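Local coordinates for protein nucleoside phosphorylase, putative (Trypanosoma brucei, PDB 3BJE) that acts as a homodimeric uridine phosphorylase, using phosphate to split uridine into uracil and ribose 1-phosphate, at residues Gly147-Pro152 / Val288-Met293; Pro157-Ala162 / Ala312-Ser317; Asp235-Val240 / Asp332-Arg337. All coordinates share one frame; numbering follows the deposited sequence.

Contact 1: Gly147-Pro152 / Val288-Met293; sequences GTCGSP and VTNIEM. With URA (uracil), chain D; R1P (1-O-phosphono-alpha-D-ribofuranose), chain C.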
# COMPACT_ATOMS: atom_id res chain seq x y z
N GLY A 147 2.42 15.69 -0.15
CA GLY A 147 2.61 14.69 0.86
C GLY A 147 3.56 15.07 1.97
O GLY A 147 3.89 16.25 2.15
N THR A 148 3.94 14.07 2.75
CA THR A 148 4.99 14.22 3.75
C THR A 148 6.09 13.25 3.38
O THR A 148 5.86 12.31 2.64
CB THR A 148 4.50 13.95 5.18
OG1 THR A 148 4.01 12.60 5.30
CG2 THR A 148 3.42 14.98 5.59
N CYS A 149 7.29 13.47 3.88
CA CYS A 149 8.39 12.59 3.50
C CYS A 149 9.55 12.66 4.47
O CYS A 149 9.58 13.50 5.39
CB CYS A 149 8.89 12.98 2.11
SG CYS A 149 9.68 14.64 2.09
N GLY A 150 10.51 11.77 4.28
CA GLY A 150 11.81 11.88 4.93
C GLY A 150 12.83 12.45 3.97
O GLY A 150 12.60 12.43 2.75
N SER A 151 13.92 13.00 4.50
CA SER A 151 15.05 13.41 3.66
C SER A 151 16.37 12.83 4.17
O SER A 151 16.68 12.96 5.36
CB SER A 151 15.19 14.93 3.57
OG SER A 151 16.35 15.28 2.83
N PRO A 152 17.14 12.19 3.28
CA PRO A 152 18.48 11.71 3.56
C PRO A 152 19.57 12.75 3.29
O PRO A 152 20.75 12.45 3.47
CB PRO A 152 18.62 10.56 2.57
CG PRO A 152 17.91 11.05 1.40
CD PRO A 152 16.72 11.78 1.92
N VAL A 288 19.45 12.91 -4.15
CA VAL A 288 18.22 12.35 -3.58
C VAL A 288 17.76 13.26 -2.44
O VAL A 288 18.36 13.29 -1.37
CB VAL A 288 18.40 10.91 -3.06
CG1 VAL A 288 17.10 10.37 -2.44
CG2 VAL A 288 18.89 9.98 -4.16
N THR A 289 16.68 14.00 -2.70
CA THR A 289 16.17 14.97 -1.74
C THR A 289 15.18 14.39 -0.74
O THR A 289 15.00 14.93 0.34
CB THR A 289 15.47 16.15 -2.47
OG1 THR A 289 14.62 15.64 -3.50
CG2 THR A 289 16.52 17.13 -3.05
N ASN A 290 14.47 13.32 -1.10
CA ASN A 290 13.47 12.81 -0.20
C ASN A 290 13.15 11.35 -0.43
O ASN A 290 13.45 10.81 -1.48
CB ASN A 290 12.19 13.68 -0.17
CG ASN A 290 11.47 13.74 -1.52
OD1 ASN A 290 12.07 13.81 -2.58
ND2 ASN A 290 10.13 13.76 -1.45
N ILE A 291 12.54 10.75 0.59
CA ILE A 291 12.08 9.36 0.57
C ILE A 291 10.64 9.33 1.07
O ILE A 291 10.33 9.93 2.11
CB ILE A 291 12.92 8.46 1.52
CG1 ILE A 291 14.40 8.51 1.14
CG2 ILE A 291 12.37 7.01 1.52
CD1 ILE A 291 15.33 7.99 2.25
N GLU A 292 9.77 8.64 0.34
CA GLU A 292 8.37 8.50 0.72
C GLU A 292 7.78 7.24 0.06
O GLU A 292 8.55 6.33 -0.36
CB GLU A 292 7.58 9.79 0.43
CG GLU A 292 7.79 10.42 -0.95
CD GLU A 292 7.16 9.57 -2.04
OE1 GLU A 292 5.95 9.76 -2.28
OE2 GLU A 292 7.89 8.73 -2.61
N MET A 293 6.46 7.14 -0.06
CA MET A 293 5.84 5.86 -0.44
C MET A 293 4.93 5.84 -1.68
O MET A 293 4.34 4.81 -1.97
CB MET A 293 5.07 5.30 0.76
CG MET A 293 5.98 4.96 1.94
SD MET A 293 5.14 4.32 3.40
CE MET A 293 4.45 2.77 2.74
N1 URA D . 6.92 9.54 5.11
C2 URA D . 7.72 8.53 4.71
O2 URA D . 7.34 7.67 3.86
N3 URA D . 8.94 8.42 5.22
C4 URA D . 9.39 9.29 6.15
O4 URA D . 10.55 9.13 6.59
C5 URA D . 8.58 10.32 6.58
C6 URA D . 7.32 10.42 6.03
C5 R1P C . 3.70 7.34 5.73
O5 R1P C . 3.64 7.93 7.04
C4 R1P C . 2.88 8.15 4.74
O4 R1P C . 3.23 9.54 4.79
C1 R1P C . 3.70 9.99 3.52
C2 R1P C . 4.18 8.70 2.84
O2 R1P C . 4.39 8.75 1.41
C3 R1P C . 3.12 7.70 3.31
O3 R1P C . 1.89 7.82 2.58
O1 R1P C . 2.70 10.75 2.76
P R1P C . 1.25 11.27 3.24
O1P R1P C . 0.55 9.93 3.46
O2P R1P C . 0.72 12.05 2.04
O3P R1P C . 1.38 12.06 4.50

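Contact 2: Pro157-Ala162 / Ala312-Ser317; sequences PPLALA and ACVVVS. With URA (uracil), chain D.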
# COMPACT_ATOMS: atom_id res chain seq x y z
N PRO A 157 16.49 21.38 4.75
CA PRO A 157 15.97 21.74 6.08
C PRO A 157 14.69 20.99 6.50
O PRO A 157 13.91 20.60 5.64
CB PRO A 157 15.64 23.24 5.95
CG PRO A 157 16.23 23.69 4.66
CD PRO A 157 16.34 22.49 3.79
N PRO A 158 14.47 20.85 7.82
CA PRO A 158 13.20 20.35 8.35
C PRO A 158 12.04 21.19 7.83
O PRO A 158 12.12 22.41 7.79
CB PRO A 158 13.35 20.57 9.86
CG PRO A 158 14.79 20.59 10.11
CD PRO A 158 15.42 21.19 8.89
N LEU A 159 10.97 20.51 7.40
CA LEU A 159 9.75 21.17 6.94
C LEU A 159 9.90 21.95 5.63
O LEU A 159 8.99 22.69 5.25
CB LEU A 159 9.15 22.06 8.04
CG LEU A 159 8.83 21.33 9.35
CD1 LEU A 159 8.37 22.31 10.41
CD2 LEU A 159 7.79 20.23 9.12
N ALA A 160 11.03 21.79 4.93
CA ALA A 160 11.12 22.24 3.54
C ALA A 160 10.17 21.43 2.66
O ALA A 160 9.75 20.31 3.02
CB ALA A 160 12.54 22.10 3.02
N LEU A 161 9.82 22.02 1.52
CA LEU A 161 9.00 21.35 0.51
C LEU A 161 9.94 20.73 -0.51
O LEU A 161 10.63 21.43 -1.24
CB LEU A 161 8.02 22.31 -0.16
CG LEU A 161 6.98 21.68 -1.10
CD1 LEU A 161 6.06 20.69 -0.36
CD2 LEU A 161 6.16 22.77 -1.81
N ALA A 162 9.98 19.40 -0.54
CA ALA A 162 10.85 18.70 -1.48
C ALA A 162 10.05 18.37 -2.74
O ALA A 162 9.09 17.57 -2.72
CB ALA A 162 11.41 17.45 -0.84
N ALA A 312 5.21 17.00 -4.45
CA ALA A 312 5.96 17.86 -3.55
C ALA A 312 5.58 17.42 -2.16
O ALA A 312 4.40 17.24 -1.88
CB ALA A 312 5.60 19.33 -3.77
N CYS A 313 6.56 17.23 -1.29
CA CYS A 313 6.29 16.68 0.03
C CYS A 313 7.00 17.46 1.11
O CYS A 313 8.16 17.78 0.95
CB CYS A 313 6.74 15.23 0.10
SG CYS A 313 5.95 14.11 -1.08
N VAL A 314 6.31 17.71 2.22
CA VAL A 314 6.89 18.39 3.36
C VAL A 314 7.81 17.42 4.11
O VAL A 314 7.42 16.30 4.43
CB VAL A 314 5.76 18.93 4.31
CG1 VAL A 314 6.34 19.61 5.55
CG2 VAL A 314 4.84 19.90 3.56
N VAL A 315 9.03 17.88 4.41
CA VAL A 315 10.02 17.04 5.10
C VAL A 315 9.68 16.98 6.58
O VAL A 315 9.89 17.96 7.30
CB VAL A 315 11.46 17.54 4.86
CG1 VAL A 315 12.51 16.70 5.63
CG2 VAL A 315 11.78 17.53 3.37
N VAL A 316 9.13 15.86 7.03
CA VAL A 316 8.75 15.68 8.44
C VAL A 316 9.71 14.77 9.22
O VAL A 316 9.59 14.64 10.43
CB VAL A 316 7.33 15.13 8.57
CG1 VAL A 316 6.32 16.07 7.90
CG2 VAL A 316 7.23 13.72 7.96
N SER A 317 10.66 14.16 8.52
CA SER A 317 11.65 13.32 9.17
C SER A 317 13.01 13.61 8.57
O SER A 317 13.21 13.49 7.37
CB SER A 317 11.32 11.85 9.00
OG SER A 317 12.35 11.04 9.54
N1 URA D . 6.92 9.54 5.11
C2 URA D . 7.72 8.53 4.71
O2 URA D . 7.34 7.67 3.86
N3 URA D . 8.94 8.42 5.22
C4 URA D . 9.39 9.29 6.15
O4 URA D . 10.55 9.13 6.59
C5 URA D . 8.58 10.32 6.58
C6 URA D . 7.32 10.42 6.03

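Contact 3: Asp235-Val240 / Asp332-Arg337; sequences DKQQYV and DAAMKR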
# COMPACT_ATOMS: atom_id res chain seq x y z
N ASP A 235 6.39 33.42 7.42
CA ASP A 235 5.48 32.89 6.40
C ASP A 235 6.23 32.44 5.14
O ASP A 235 5.60 32.11 4.14
CB ASP A 235 4.40 33.94 6.06
CG ASP A 235 3.30 33.40 5.11
OD1 ASP A 235 2.84 32.24 5.28
OD2 ASP A 235 2.89 34.14 4.18
N LYS A 236 7.57 32.42 5.17
CA LYS A 236 8.33 31.91 4.02
C LYS A 236 8.28 30.38 3.96
O LYS A 236 8.15 29.71 4.98
CB LYS A 236 9.80 32.35 4.07
CG LYS A 236 10.00 33.86 4.11
CD LYS A 236 9.82 34.53 2.76
CE LYS A 236 10.11 36.03 2.87
NZ LYS A 236 9.89 36.77 1.59
N GLN A 237 8.41 29.84 2.75
CA GLN A 237 8.44 28.39 2.57
C GLN A 237 9.69 28.02 1.80
O GLN A 237 9.87 28.44 0.67
CB GLN A 237 7.21 27.87 1.81
CG GLN A 237 7.18 26.34 1.63
CD GLN A 237 7.21 25.60 2.95
OE1 GLN A 237 6.40 25.87 3.84
NE2 GLN A 237 8.14 24.64 3.08
N GLN A 238 10.57 27.25 2.44
CA GLN A 238 11.78 26.78 1.79
C GLN A 238 11.41 25.56 0.94
O GLN A 238 10.52 24.79 1.30
CB GLN A 238 12.85 26.42 2.82
CG GLN A 238 13.36 27.64 3.61
CD GLN A 238 14.41 27.29 4.67
OE1 GLN A 238 14.18 26.45 5.55
NE2 GLN A 238 15.58 27.93 4.59
N TYR A 239 12.09 25.42 -0.19
CA TYR A 239 11.93 24.26 -1.05
C TYR A 239 13.24 23.82 -1.68
O TYR A 239 14.22 24.58 -1.75
CB TYR A 239 10.88 24.51 -2.13
CG TYR A 239 11.30 25.44 -3.24
CD1 TYR A 239 11.71 24.95 -4.48
CD2 TYR A 239 11.24 26.81 -3.07
CE1 TYR A 239 12.08 25.82 -5.51
CE2 TYR A 239 11.61 27.69 -4.09
CZ TYR A 239 12.02 27.19 -5.31
OH TYR A 239 12.38 28.06 -6.32
N VAL A 240 13.24 22.56 -2.11
CA VAL A 240 14.35 21.93 -2.80
C VAL A 240 13.80 21.10 -3.96
O VAL A 240 12.64 20.68 -3.92
CB VAL A 240 15.18 21.02 -1.84
CG1 VAL A 240 15.80 21.86 -0.72
CG2 VAL A 240 14.35 19.88 -1.25
N ASP A 332 1.63 21.65 10.68
CA ASP A 332 0.33 22.21 10.29
C ASP A 332 0.53 23.54 9.56
O ASP A 332 -0.12 23.80 8.55
CB ASP A 332 -0.55 22.43 11.52
CG ASP A 332 -1.03 21.13 12.17
OD1 ASP A 332 -0.84 20.04 11.58
OD2 ASP A 332 -1.60 21.21 13.27
N ALA A 333 1.42 24.37 10.09
CA ALA A 333 1.70 25.69 9.50
C ALA A 333 2.39 25.57 8.14
O ALA A 333 2.05 26.30 7.20
CB ALA A 333 2.55 26.52 10.46
N ALA A 334 3.35 24.66 8.05
CA ALA A 334 4.04 24.42 6.79
C ALA A 334 3.06 23.87 5.76
O ALA A 334 3.07 24.31 4.61
CB ALA A 334 5.22 23.46 6.99
N MET A 335 2.20 22.95 6.18
CA MET A 335 1.25 22.34 5.26
C MET A 335 0.26 23.37 4.74
O MET A 335 -0.11 23.32 3.57
CB MET A 335 0.53 21.16 5.93
CG MET A 335 -0.26 20.28 4.97
SD MET A 335 0.72 19.58 3.61
CE MET A 335 1.71 18.34 4.46
N LYS A 336 -0.14 24.34 5.57
CA LYS A 336 -1.04 25.40 5.11
C LYS A 336 -0.40 26.22 3.98
O LYS A 336 -1.05 26.50 2.98
CB LYS A 336 -1.49 26.29 6.28
CG LYS A 336 -2.44 25.57 7.22
CD LYS A 336 -3.01 26.46 8.31
CE LYS A 336 -3.48 25.62 9.51
NZ LYS A 336 -4.31 24.43 9.13
N ARG A 337 0.88 26.55 4.12
CA ARG A 337 1.59 27.29 3.06
C ARG A 337 1.67 26.46 1.79
O ARG A 337 1.48 26.95 0.70
CB ARG A 337 3.01 27.66 3.49
CG ARG A 337 3.07 28.63 4.66
CD ARG A 337 4.50 29.10 4.87
NE ARG A 337 5.34 28.05 5.45
CZ ARG A 337 5.49 27.85 6.76
NH1 ARG A 337 4.90 28.61 7.67
NH2 ARG A 337 6.28 26.86 7.16
O HOH W 1 2.76 30.80 7.33
O HOH W 2 8.39 25.13 6.60

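Contact 1: Gly147-Pro152 / Val288-Met293
C149 lies against N290, the sulphur SG of C149 resting 3.5 Å from N290 CB. SG sits between the backbone N and the carbonyl carbon (chi1 67°), and N290 CG takes the same place on its own residue; ND2 gives SG a weak N-H...S hydrogen bond. The other end of the amide, OD1, is held by T244 and by T289 OG1. A small, polarisable thiol suits this tight, buried spot. Further along, S151 OG swings anti to its backbone N (chi1 176°) and donates to T289 O at 2.9 Å from above the carbonyl plane, while also accepting the N-H of A153. P152 then crosses V288 at about a right angle, P152 CG to V288 CG1 4.0 Å, and its CD packs against CD1 of I291, a compact, rigid apolar ring beside branched chains.

A single antiparallel bridge, a hydrogen-bonded pair between G150 and I291, holds the backbones together: G150 N reaches I291 O at 2.9 Å and I291 N reaches G150 O at 2.7 Å. Glycine fits because uracil O4 lies where a side chain would begin, and G150 N comes within 3.3 Å of uracil C4. At the sugar end, T148 OG1 bonds O3P of the ribose 1-phosphate (2.8 Å) and M293 N bonds its O2. E292 bends at chi2 and its carboxylate leads away from strand 142-151, OE1 forming a salt bridge with R145 and OE2 meeting T246. The two segments run roughly antiparallel, their directions 126° apart; strand 142-151 continues beside strand 308-318, while strand 284-292 pairs with strand 239-246.

Contact 2: Pro157-Ala162 / Ala312-Ser317
L161 reaches A312 and C313 because its CG stands anti to the backbone N (chi1 -172°) and chi2 of 61° then turns CD1 over the opposing chain, 3.7 Å from A312 CB and 3.6 Å from C313 N. In L159, CG lies beside its own backbone N (chi1 -57°), and its CD2 branch meets V314 CG1 at 3.9 Å, although the CB of L159 starts away from this partner. V314 thus receives one leucine on each of its methyls: CG1 faces L159, and CG2 faces CD1 of L161. Beta-branched valine suits a strand position of this kind, offering two methyls without a flexible chain.

The entry to the strand is a type II beta turn from P157 to A160. P158 occupies its second position, where a proline ring fixes the backbone, and L159 adopts the positive phi of the third; A160 N closes the turn on P157 O. L159 N, still in the turn, bonds V315 O, and V315 N bonds A160 O at 2.9 Å. Antiparallel pairing follows, L161 with V314 as a non-hydrogen-bonded pair and then A162 with C313 as a hydrogen-bonded one. Strand 308-318 is central to this nucleoside phosphorylase fold, with strand 142-151 parallel on one flank and strand 161-169 antiparallel on the other. The side chains of L161 and V314 point to the face covered by C338 and M335 of helix 329-348, whereas A162 and C313 point to the opposite one, where N290 of strand 284-292 packs against both. The small alanine and cysteine match that close approach.

V315 points its side chain to the other segment, CG2 3.5 Å from A160 O. Beyond it the strand enters the active site: V316 CG2 touches uracil C6 at 3.8 Å, and S317 CB lies 3.7 Å from uracil O4.

Contact 3: Asp235-Val240 / Asp332-Arg337
Q237 and R337 form the close part of this contact, where the oxygen Q237 OE1 accepts the N-H of R337 NE in a fairly straight bond of 2.9 Å. The bond lies nearly in the guanidinium plane, and the amide is turned only 23° from it. The bend of the arginine chain at chi3 (-73°) places NE for this bond, while NH2 adds a weak bond to the same oxygen. At this edge a water accepts from R337 NH2 and donates weakly to Q237 OE1. K236 O sits over one guanidinium face, and A333 O and A334 CA lie over the other, all three offset toward the rim. Glutamine suits the buried place because its NE2 is also satisfied, by Q238 O and by L159 O.

The D235 side is looser. Its carboxylate stands 71° from the guanidinium plane, and D235 OD1 is 4.8 Å from R337 NH1. The opposite charges meet through a second, bridging water. R337 CD lies 3.3 Å from D235 O, and CD and CG run by OD1.

H226 of helix 213-228 packs on R337 and bonds D235 O. Through Q237 the arginine joins helix 329-348 to the loop leading into strand 239-246, next to strand 161-169.

Overall arrangement
Along the chain the first segments come in the order 147-152, 157-162 and 235-240, and their partners follow in the same order, 288-293, 312-317 and 332-337. Each contact therefore closes a loop that crosses the other two: contact 1 spans 136 residues, contact 2 150 and contact 3 92. Contacts 1 and 2 join directly, for G147 O and C149 N pair with V314, and both touch uracil. Contacts 2 and 3 join where L161 bonds Q238 and V240. Contacts 1 and 3 touch where M335 CE packs on G147 and T148 and where T289 meets V240. Together they tie the pocket strands to the neighbouring strand 239-246 and to the C-terminal helix 329-348.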